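Local coordinates for Plm1 (Streptomyces sp. HK803, PDB 4HXY), which probably reduces the beta-keto group of a growing polyketide chain with NADPH, as the ketoreductase domain of the first phoslactomycin synthase module, at residues V129-R134 / L161-G166; E10-L15 / V93-V98; G59-A64 / W86-R91. One frame throughout, in Å; residues are numbered along the deposited sequence.

Contact 1 of 3, residues V129-R134 / L161-G166; sequences VDLPER and LAVRDG
A buried salt bridge between Asp-130 and Arg-164 joins parallel strands 125-131 and 160-164, neighbours in a Rossmann-like sheet, near their C-terminal ends. Arg-164 comes end-on, and both terminal nitrogens go to a single carboxylate oxygen: NH2 lies 2.8 Å from Asp-130 OD2 and NH1 3.1 Å from it. Both use the anti lone pair of OD2, and that oxygen sits close to the guanidinium plane, while the carboxylate plane is turned 63° from it. Arg-164 gets there by bending at chi2 (-69°), which folds the chain back along its own strand. NH1 also donates to Val-163 O at 2.9 Å, from above the carbonyl plane, so the guanidinium is held in rotation as well as in place; NE is paired with Asp-100. The other carboxylate oxygen, Asp-130 OD1, accepts from Thr-89 OG1 and Ala-92 N, so the buried charge is well supplied with donors and is likely to stay ionised. An alanine at Arg-164 would remove both donors to OD2 and would probably leave a buried negative charge poorly compensated, loosening the loop anchored through Asp-100.

The backbone pairing flanks this grip. Asp-130 N donates to Leu-161 O at 2.9 Å, and Val-163 N points almost straight along the C=O axis of Asp-130 at 2.8 Å from its O.

On the face of Val-129 and Leu-161 the packing is apolar. Val-163 CG2 is the branch that does the touching: Leu-131 CD2 lies alongside it at 3.6 Å, and Val-129 CG1 crosses obliquely at 4.1 Å. Beyond them, Pro-132 brings CD up to Val-163 O. Helix 137-148 packs against Leu-131, Leu-161 and Val-163, strands 85-90 and 167-175 flank the pair, and the loop carrying Val-93 and Val-95 lies against Asp-130 and Ala-162.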
loop_
_atom_site.group_PDB
_atom_site.type_symbol
_atom_site.label_atom_id
_atom_site.label_comp_id
_atom_site.label_asym_id
_atom_site.label_seq_id
_atom_site.Cartn_x
_atom_site.Cartn_y
_atom_site.Cartn_z
ATOM N N VAL A 129 -13.353 -8.948 2.440
ATOM C CA VAL A 129 -14.545 -8.174 2.763
ATOM C C VAL A 129 -14.295 -7.270 3.954
ATOM O O VAL A 129 -13.962 -7.747 5.032
ATOM C CB VAL A 129 -15.760 -9.046 3.057
ATOM C CG1 VAL A 129 -17.024 -8.154 3.132
ATOM C CG2 VAL A 129 -15.933 -10.143 1.990
ATOM N N ASP A 130 -14.478 -5.967 3.755
ATOM C CA ASP A 130 -14.304 -4.992 4.825
ATOM C C ASP A 130 -15.683 -4.665 5.433
ATOM O O ASP A 130 -16.601 -4.255 4.726
ATOM C CB ASP A 130 -13.606 -3.733 4.338
ATOM C CG ASP A 130 -13.238 -2.808 5.487
ATOM O OD1 ASP A 130 -12.272 -3.120 6.245
ATOM O OD2 ASP A 130 -13.919 -1.777 5.622
ATOM N N LEU A 131 -15.821 -4.876 6.731
ATOM C CA LEU A 131 -17.097 -4.722 7.409
ATOM C C LEU A 131 -17.021 -3.534 8.361
ATOM O O LEU A 131 -15.947 -3.130 8.773
ATOM C CB LEU A 131 -17.409 -5.975 8.239
ATOM C CG LEU A 131 -17.437 -7.303 7.486
ATOM C CD1 LEU A 131 -17.706 -8.418 8.462
ATOM C CD2 LEU A 131 -18.467 -7.299 6.377
ATOM N N PRO A 132 -18.176 -2.971 8.707
ATOM C CA PRO A 132 -18.169 -1.997 9.789
ATOM C C PRO A 132 -17.677 -2.627 11.074
ATOM O O PRO A 132 -17.745 -3.845 11.236
ATOM C CB PRO A 132 -19.648 -1.641 9.950
ATOM C CG PRO A 132 -20.310 -2.081 8.710
ATOM C CD PRO A 132 -19.531 -3.256 8.226
ATOM N N GLU A 133 -17.175 -1.785 11.972
ATOM C CA GLU A 133 -16.721 -2.221 13.286
ATOM C C GLU A 133 -17.846 -2.924 14.051
ATOM O O GLU A 133 -17.675 -4.047 14.534
ATOM C CB GLU A 133 -16.213 -1.019 14.084
ATOM C CG GLU A 133 -14.833 -0.511 13.699
ATOM C CD GLU A 133 -13.726 -1.098 14.569
ATOM O OE1 GLU A 133 -13.279 -0.403 15.512
ATOM O OE2 GLU A 133 -13.313 -2.253 14.322
ATOM N N ARG A 134 -18.996 -2.267 14.146
ATOM C CA ARG A 134 -20.157 -2.824 14.823
ATOM C C ARG A 134 -20.921 -3.696 13.845
ATOM O O ARG A 134 -21.434 -3.217 12.844
ATOM C CB ARG A 134 -21.040 -1.715 15.395
ATOM C CG ARG A 134 -22.391 -2.187 15.976
ATOM C CD ARG A 134 -22.239 -3.259 17.054
ATOM N NE ARG A 134 -21.364 -2.864 18.144
ATOM C CZ ARG A 134 -21.718 -2.146 19.212
ATOM N NH1 ARG A 134 -22.975 -1.728 19.358
ATOM N NH2 ARG A 134 -20.830 -1.851 20.157
ATOM N N LEU A 161 -14.427 -6.552 -1.622
ATOM C CA LEU A 161 -15.752 -6.056 -1.257
ATOM C C LEU A 161 -15.731 -5.277 0.042
ATOM O O LEU A 161 -14.893 -5.511 0.933
ATOM C CB LEU A 161 -16.720 -7.240 -1.118
ATOM C CG LEU A 161 -16.986 -8.034 -2.400
ATOM C CD1 LEU A 161 -17.623 -9.349 -2.065
ATOM C CD2 LEU A 161 -17.857 -7.204 -3.372
ATOM N N ALA A 162 -16.709 -4.386 0.182
ATOM C CA ALA A 162 -16.925 -3.668 1.413
ATOM C C ALA A 162 -18.414 -3.593 1.692
ATOM O O ALA A 162 -19.226 -3.429 0.778
ATOM C CB ALA A 162 -16.311 -2.259 1.336
ATOM N N VAL A 163 -18.763 -3.720 2.963
ATOM C CA VAL A 163 -20.145 -3.529 3.423
ATOM C C VAL A 163 -20.268 -2.172 4.106
ATOM O O VAL A 163 -19.490 -1.831 4.998
ATOM C CB VAL A 163 -20.618 -4.666 4.367
ATOM C CG1 VAL A 163 -22.062 -4.401 4.789
ATOM C CG2 VAL A 163 -20.508 -6.012 3.675
ATOM N N ARG A 164 -21.211 -1.362 3.621
ATOM C CA ARG A 164 -21.481 -0.038 4.189
ATOM C C ARG A 164 -22.987 0.150 4.217
ATOM O O ARG A 164 -23.648 -0.011 3.190
ATOM C CB ARG A 164 -20.839 1.078 3.361
ATOM C CG ARG A 164 -19.287 1.031 3.289
ATOM C CD ARG A 164 -18.636 1.352 4.623
ATOM N NE ARG A 164 -17.174 1.441 4.539
ATOM C CZ ARG A 164 -16.333 0.430 4.747
ATOM N NH1 ARG A 164 -16.774 -0.793 5.039
ATOM N NH2 ARG A 164 -15.040 0.650 4.656
ATOM N N ASP A 165 -23.516 0.418 5.409
ATOM C CA ASP A 165 -24.971 0.562 5.633
ATOM C C ASP A 165 -25.760 -0.599 5.018
ATOM O O ASP A 165 -26.796 -0.413 4.367
ATOM C CB ASP A 165 -25.477 1.918 5.115
ATOM C CG ASP A 165 -26.793 2.364 5.797
ATOM O OD1 ASP A 165 -27.208 1.753 6.816
ATOM O OD2 ASP A 165 -27.402 3.345 5.309
ATOM N N GLY A 166 -25.250 -1.810 5.195
ATOM C CA GLY A 166 -25.910 -3.000 4.675
ATOM C C GLY A 166 -25.841 -3.238 3.170
ATOM O O GLY A 166 -26.432 -4.185 2.675
#

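Contact 2 of 3, residues E10-L15 / V93-V98; sequences ETWRQL and VGVGTV
Trp-12 is the tight part of this contact, and the waters beside Glu-10 and the Trp-12 backbone are the loose part. The indole leaves its strand with CG anti to the carbonyl carbon (chi1 -65°), which sends the ring toward the loop. Val-95 covers one face: its CA sits 3.9 Å from the centroid of the five-membered ring, a CH-pi contact, while its CG2 lies over the centre of the indole and CG1 reaches the CB of Trp-12 at 3.8 Å. Farther along the ring, Val-93 crosses the six-membered part at about a right angle, with Trp-12 CZ2 3.7 Å from Val-93 CB.

The polar side is held less directly. Trp-12 NE1 donates to Glu-10 OE2 at 3.0 Å, meeting the oxygen from above the carboxylate plane, and a water takes over from there: it donates to Glu-10 OE2 and accepts from Gly-94 N, each at 2.8 Å. Glu-10 OE1 forms a salt bridge with Arg-171, which engages the other oxygen. A second water, in the ring plane at the indole edge, donates to Val-95 O and takes only a weak bond from Trp-12 N.

Strand 6-14 thus packs against the loop between strand 85-90 and helix 105-120: Trp-111 of that helix touches both Trp-12 and Val-93, and strands 160-164 and 167-175 supply Ala-162, Arg-164 and Trp-169 around them.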
loop_
_atom_site.group_PDB
_atom_site.type_symbol
_atom_site.label_atom_id
_atom_site.label_comp_id
_atom_site.label_asym_id
_atom_site.label_seq_id
_atom_site.Cartn_x
_atom_site.Cartn_y
_atom_site.Cartn_z
ATOM N N GLU A 10 -8.281 4.226 -7.050
ATOM C CA GLU A 10 -9.286 3.333 -6.516
ATOM C C GLU A 10 -10.656 4.009 -6.534
ATOM O O GLU A 10 -10.782 5.215 -6.264
ATOM C CB GLU A 10 -8.925 2.966 -5.072
ATOM C CG GLU A 10 -9.872 1.996 -4.426
ATOM C CD GLU A 10 -9.688 1.905 -2.918
ATOM O OE1 GLU A 10 -9.114 0.906 -2.459
ATOM O OE2 GLU A 10 -10.122 2.832 -2.195
ATOM N N THR A 11 -11.693 3.247 -6.865
ATOM C CA THR A 11 -13.064 3.688 -6.673
ATOM C C THR A 11 -13.911 2.457 -6.319
ATOM O O THR A 11 -13.400 1.338 -6.289
ATOM C CB THR A 11 -13.608 4.440 -7.918
ATOM O OG1 THR A 11 -14.852 5.067 -7.590
ATOM C CG2 THR A 11 -13.810 3.475 -9.088
ATOM N N TRP A 12 -15.186 2.662 -6.007
ATOM C CA TRP A 12 -16.057 1.596 -5.532
ATOM C C TRP A 12 -17.385 1.663 -6.258
ATOM O O TRP A 12 -17.916 2.765 -6.499
ATOM C CB TRP A 12 -16.262 1.673 -4.015
ATOM C CG TRP A 12 -14.994 1.439 -3.273
ATOM C CD1 TRP A 12 -13.989 2.355 -3.048
ATOM C CD2 TRP A 12 -14.547 0.213 -2.685
ATOM N NE1 TRP A 12 -12.958 1.768 -2.368
ATOM C CE2 TRP A 12 -13.270 0.457 -2.130
ATOM C CE3 TRP A 12 -15.097 -1.062 -2.569
ATOM C CZ2 TRP A 12 -12.546 -0.530 -1.463
ATOM C CZ3 TRP A 12 -14.382 -2.041 -1.885
ATOM C CH2 TRP A 12 -13.114 -1.762 -1.347
ATOM N N ARG A 13 -17.864 0.492 -6.657
ATOM C CA ARG A 13 -19.137 0.322 -7.359
ATOM C C ARG A 13 -20.124 -0.306 -6.407
ATOM O O ARG A 13 -19.873 -1.392 -5.861
ATOM C CB ARG A 13 -18.938 -0.587 -8.568
ATOM C CG ARG A 13 -20.195 -1.201 -9.183
ATOM C CD ARG A 13 -21.090 -0.161 -9.816
ATOM N NE ARG A 13 -22.325 -0.755 -10.331
ATOM C CZ ARG A 13 -23.313 -0.051 -10.876
ATOM N NH1 ARG A 13 -23.192 1.265 -10.998
ATOM N NH2 ARG A 13 -24.417 -0.664 -11.312
ATOM N N GLN A 14 -21.266 0.348 -6.225
ATOM C CA GLN A 14 -22.310 -0.223 -5.392
ATOM C C GLN A 14 -22.991 -1.343 -6.172
ATOM O O GLN A 14 -23.469 -1.116 -7.293
ATOM C CB GLN A 14 -23.312 0.862 -4.991
ATOM C CG GLN A 14 -24.207 0.432 -3.845
ATOM C CD GLN A 14 -25.247 1.474 -3.480
ATOM O OE1 GLN A 14 -25.175 2.621 -3.916
ATOM N NE2 GLN A 14 -26.223 1.071 -2.675
ATOM N N LEU A 15 -23.027 -2.550 -5.604
ATOM C CA LEU A 15 -23.641 -3.702 -6.271
ATOM C C LEU A 15 -25.138 -3.683 -6.002
ATOM O O LEU A 15 -25.556 -3.229 -4.958
ATOM C CB LEU A 15 -23.015 -5.018 -5.805
ATOM C CG LEU A 15 -21.502 -5.116 -6.059
ATOM C CD1 LEU A 15 -20.931 -6.435 -5.591
ATOM C CD2 LEU A 15 -21.183 -4.904 -7.530
ATOM N N VAL A 93 -10.349 -0.051 4.274
ATOM C CA VAL A 93 -10.573 0.659 3.009
ATOM C C VAL A 93 -11.504 1.854 3.217
ATOM O O VAL A 93 -12.324 1.873 4.155
ATOM C CB VAL A 93 -11.161 -0.291 1.910
ATOM C CG1 VAL A 93 -10.200 -1.447 1.622
ATOM C CG2 VAL A 93 -12.527 -0.851 2.294
ATOM N N GLY A 94 -11.358 2.834 2.331
ATOM C CA GLY A 94 -12.183 4.045 2.334
ATOM C C GLY A 94 -13.055 3.982 1.104
ATOM O O GLY A 94 -12.578 4.199 -0.006
ATOM N N VAL A 95 -14.331 3.661 1.289
ATOM C CA VAL A 95 -15.254 3.568 0.154
ATOM C C VAL A 95 -15.627 4.936 -0.442
ATOM O O VAL A 95 -15.949 5.034 -1.626
ATOM C CB VAL A 95 -16.514 2.786 0.521
ATOM C CG1 VAL A 95 -17.492 2.804 -0.633
ATOM C CG2 VAL A 95 -16.141 1.353 0.887
ATOM N N GLY A 96 -15.548 5.981 0.370
ATOM C CA GLY A 96 -15.883 7.344 -0.060
ATOM C C GLY A 96 -17.339 7.688 0.208
ATOM O O GLY A 96 -17.910 8.548 -0.469
ATOM N N THR A 97 -17.935 7.002 1.183
ATOM C CA THR A 97 -19.300 7.290 1.639
ATOM C C THR A 97 -19.268 8.102 2.943
ATOM O O THR A 97 -18.197 8.357 3.504
ATOM C CB THR A 97 -20.102 5.992 1.847
ATOM O OG1 THR A 97 -21.418 6.311 2.305
ATOM C CG2 THR A 97 -19.430 5.076 2.859
ATOM N N VAL A 98 -20.448 8.506 3.413
ATOM C CA VAL A 98 -20.589 9.298 4.647
ATOM C C VAL A 98 -20.267 8.482 5.907
ATOM O O VAL A 98 -19.752 9.028 6.889
ATOM C CB VAL A 98 -22.021 9.924 4.747
ATOM C CG1 VAL A 98 -22.346 10.381 6.175
ATOM C CG2 VAL A 98 -22.165 11.090 3.763
HETATM O O HOH W 1 -9.331 2.576 0.430
HETATM O O HOH W 2 -15.803 5.433 -4.292
#

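Contact 3 of 3, residues G59-A64 / W86-R91; sequences GVLVGA and WCVTSR
Strands 59-63 and 86-90 are the two parallel strands of a beta-alpha-beta unit, joined through helix 67-77, in the Rossmann-like part of the chain that lies away from the cofactor. Four backbone bonds alternate across the pair: Trp-86 N to Val-60 O, Val-62 N to Trp-86 O, Val-88 N to Val-62 O, and last Ala-64 N to Val-88 O, the longest at 3.2 Å.

Leu-61 has CG anti to its backbone N (chi1 -179°), and chi2 of 64° swings CD1 across to the partner strand, where it meets Val-88 CG1 at 3.8 Å with the side chains at about a right angle. Val-88 (chi1 -71°) puts its other methyl, CG2, in the crowded position between N and the carbonyl carbon, 3.6 Å from Val-62 O. Trp-86 stands on this face, but its ring leads off toward Thr-146 and Leu-147 of helix 137-148.

On the other face Cys-87 holds SG anti to its N, which lays the sulfur along the strand and 3.7 Å from Ala-64 CB; Leu-70 and Ala-73 of helix 67-77 pack over Cys-87 and Val-62. Thr-89 sets OG1 between N and the carbonyl carbon, where it meets Trp-111 NE1 besides Asp-130, and leaves CG2 3.7 Å from Ala-64 O. Past the last bond, a water donates to Ala-64 O at 2.7 Å and accepts from Ser-90 N at 3.0 Å.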
loop_
_atom_site.group_PDB
_atom_site.type_symbol
_atom_site.label_atom_id
_atom_site.label_comp_id
_atom_site.label_asym_id
_atom_site.label_seq_id
_atom_site.Cartn_x
_atom_site.Cartn_y
_atom_site.Cartn_z
ATOM N N GLY A 59 -15.394 -23.972 3.598
ATOM C CA GLY A 59 -14.846 -22.632 3.448
ATOM C C GLY A 59 -13.969 -22.265 4.638
ATOM O O GLY A 59 -13.995 -22.938 5.661
ATOM N N VAL A 60 -13.190 -21.190 4.493
ATOM C CA VAL A 60 -12.338 -20.671 5.561
ATOM C C VAL A 60 -12.641 -19.190 5.733
ATOM O O VAL A 60 -12.693 -18.450 4.748
ATOM C CB VAL A 60 -10.834 -20.880 5.266
ATOM C CG1 VAL A 60 -9.975 -20.356 6.411
ATOM C CG2 VAL A 60 -10.539 -22.396 5.009
ATOM N N LEU A 61 -12.916 -18.762 6.965
ATOM C CA LEU A 61 -13.126 -17.360 7.232
ATOM C C LEU A 61 -12.038 -16.897 8.185
ATOM O O LEU A 61 -11.859 -17.473 9.254
ATOM C CB LEU A 61 -14.517 -17.078 7.807
ATOM C CG LEU A 61 -14.788 -15.592 8.069
ATOM C CD1 LEU A 61 -14.777 -14.795 6.748
ATOM C CD2 LEU A 61 -16.107 -15.391 8.827
ATOM N N VAL A 62 -11.271 -15.906 7.735
ATOM C CA VAL A 62 -10.154 -15.369 8.481
ATOM C C VAL A 62 -10.461 -13.961 8.930
ATOM O O VAL A 62 -10.749 -13.091 8.122
ATOM C CB VAL A 62 -8.881 -15.288 7.620
ATOM C CG1 VAL A 62 -7.710 -14.782 8.454
ATOM C CG2 VAL A 62 -8.549 -16.644 6.972
ATOM N N GLY A 63 -10.353 -13.721 10.228
ATOM C CA GLY A 63 -10.523 -12.394 10.770
ATOM C C GLY A 63 -9.158 -11.812 11.063
ATOM O O GLY A 63 -8.449 -12.346 11.925
ATOM N N ALA A 64 -8.784 -10.756 10.342
ATOM C CA ALA A 64 -7.421 -10.227 10.364
ATOM C C ALA A 64 -7.395 -8.738 10.662
ATOM O O ALA A 64 -8.097 -7.956 10.034
ATOM C CB ALA A 64 -6.757 -10.466 9.029
ATOM N N TRP A 86 -11.720 -16.760 2.724
ATOM C CA TRP A 86 -12.226 -15.401 2.778
ATOM C C TRP A 86 -11.636 -14.724 3.991
ATOM O O TRP A 86 -11.506 -15.354 5.050
ATOM C CB TRP A 86 -13.762 -15.432 2.874
ATOM C CG TRP A 86 -14.422 -15.701 1.578
ATOM C CD1 TRP A 86 -14.801 -16.919 1.076
ATOM C CD2 TRP A 86 -14.783 -14.728 0.589
ATOM N NE1 TRP A 86 -15.358 -16.753 -0.175
ATOM C CE2 TRP A 86 -15.349 -15.426 -0.497
ATOM C CE3 TRP A 86 -14.654 -13.342 0.508
ATOM C CZ2 TRP A 86 -15.804 -14.773 -1.646
ATOM C CZ3 TRP A 86 -15.087 -12.698 -0.629
ATOM C CH2 TRP A 86 -15.668 -13.407 -1.686
ATOM N N CYS A 87 -11.289 -13.448 3.846
ATOM C CA CYS A 87 -10.701 -12.669 4.929
ATOM C C CYS A 87 -11.547 -11.435 5.197
ATOM O O CYS A 87 -11.780 -10.636 4.277
ATOM C CB CYS A 87 -9.270 -12.278 4.573
ATOM S SG CYS A 87 -8.449 -11.325 5.875
ATOM N N VAL A 88 -12.004 -11.278 6.443
ATOM C CA VAL A 88 -12.768 -10.081 6.835
ATOM C C VAL A 88 -11.924 -9.127 7.687
ATOM O O VAL A 88 -11.159 -9.547 8.549
ATOM C CB VAL A 88 -14.081 -10.400 7.583
ATOM C CG1 VAL A 88 -15.087 -11.002 6.634
ATOM C CG2 VAL A 88 -13.830 -11.320 8.797
ATOM N N THR A 89 -12.062 -7.847 7.389
ATOM C CA THR A 89 -11.355 -6.774 8.057
ATOM C C THR A 89 -12.384 -5.716 8.451
ATOM O O THR A 89 -13.561 -5.850 8.133
ATOM C CB THR A 89 -10.349 -6.116 7.115
ATOM O OG1 THR A 89 -11.021 -5.610 5.946
ATOM C CG2 THR A 89 -9.306 -7.133 6.682
ATOM N N SER A 90 -11.928 -4.709 9.183
ATOM C CA SER A 90 -12.684 -3.480 9.432
ATOM C C SER A 90 -11.732 -2.279 9.381
ATOM O O SER A 90 -10.551 -2.382 9.754
ATOM C CB SER A 90 -13.413 -3.553 10.788
ATOM O OG SER A 90 -12.466 -3.582 11.826
ATOM N N ARG A 91 -12.232 -1.166 8.845
ATOM C CA ARG A 91 -11.492 0.091 8.715
ATOM C C ARG A 91 -10.304 -0.026 7.738
ATOM O O ARG A 91 -9.416 0.795 7.778
ATOM C CB ARG A 91 -11.003 0.608 10.093
ATOM C CG ARG A 91 -12.117 0.903 11.126
ATOM C CD ARG A 91 -11.549 1.121 12.540
ATOM N NE ARG A 91 -10.613 2.238 12.595
ATOM C CZ ARG A 91 -9.572 2.351 13.423
ATOM N NH1 ARG A 91 -9.279 1.401 14.307
ATOM N NH2 ARG A 91 -8.798 3.433 13.351
HETATM O O HOH W 3 -9.221 -5.462 10.282
#

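All three contacts lie on the same side of the chain's centre, in the N-terminal half, whereas the NADPH pocket is built from later residues. Along the chain, contact 3 is completed within the span that contact 2 brackets, and contact 1 follows both. Centres of contacts 1 and 3 are about 11 Å apart, on two parallel pairs made neighbours by the pairing of strands 85-90 and 125-131. Contact 2, also about 11 Å from contact 1 but 19 Å from contact 3, adds strand 6-14 and the loop leaving strand 85-90. Together they probably belong to the structural subdomain found in modular ketoreductases, beside the catalytic one.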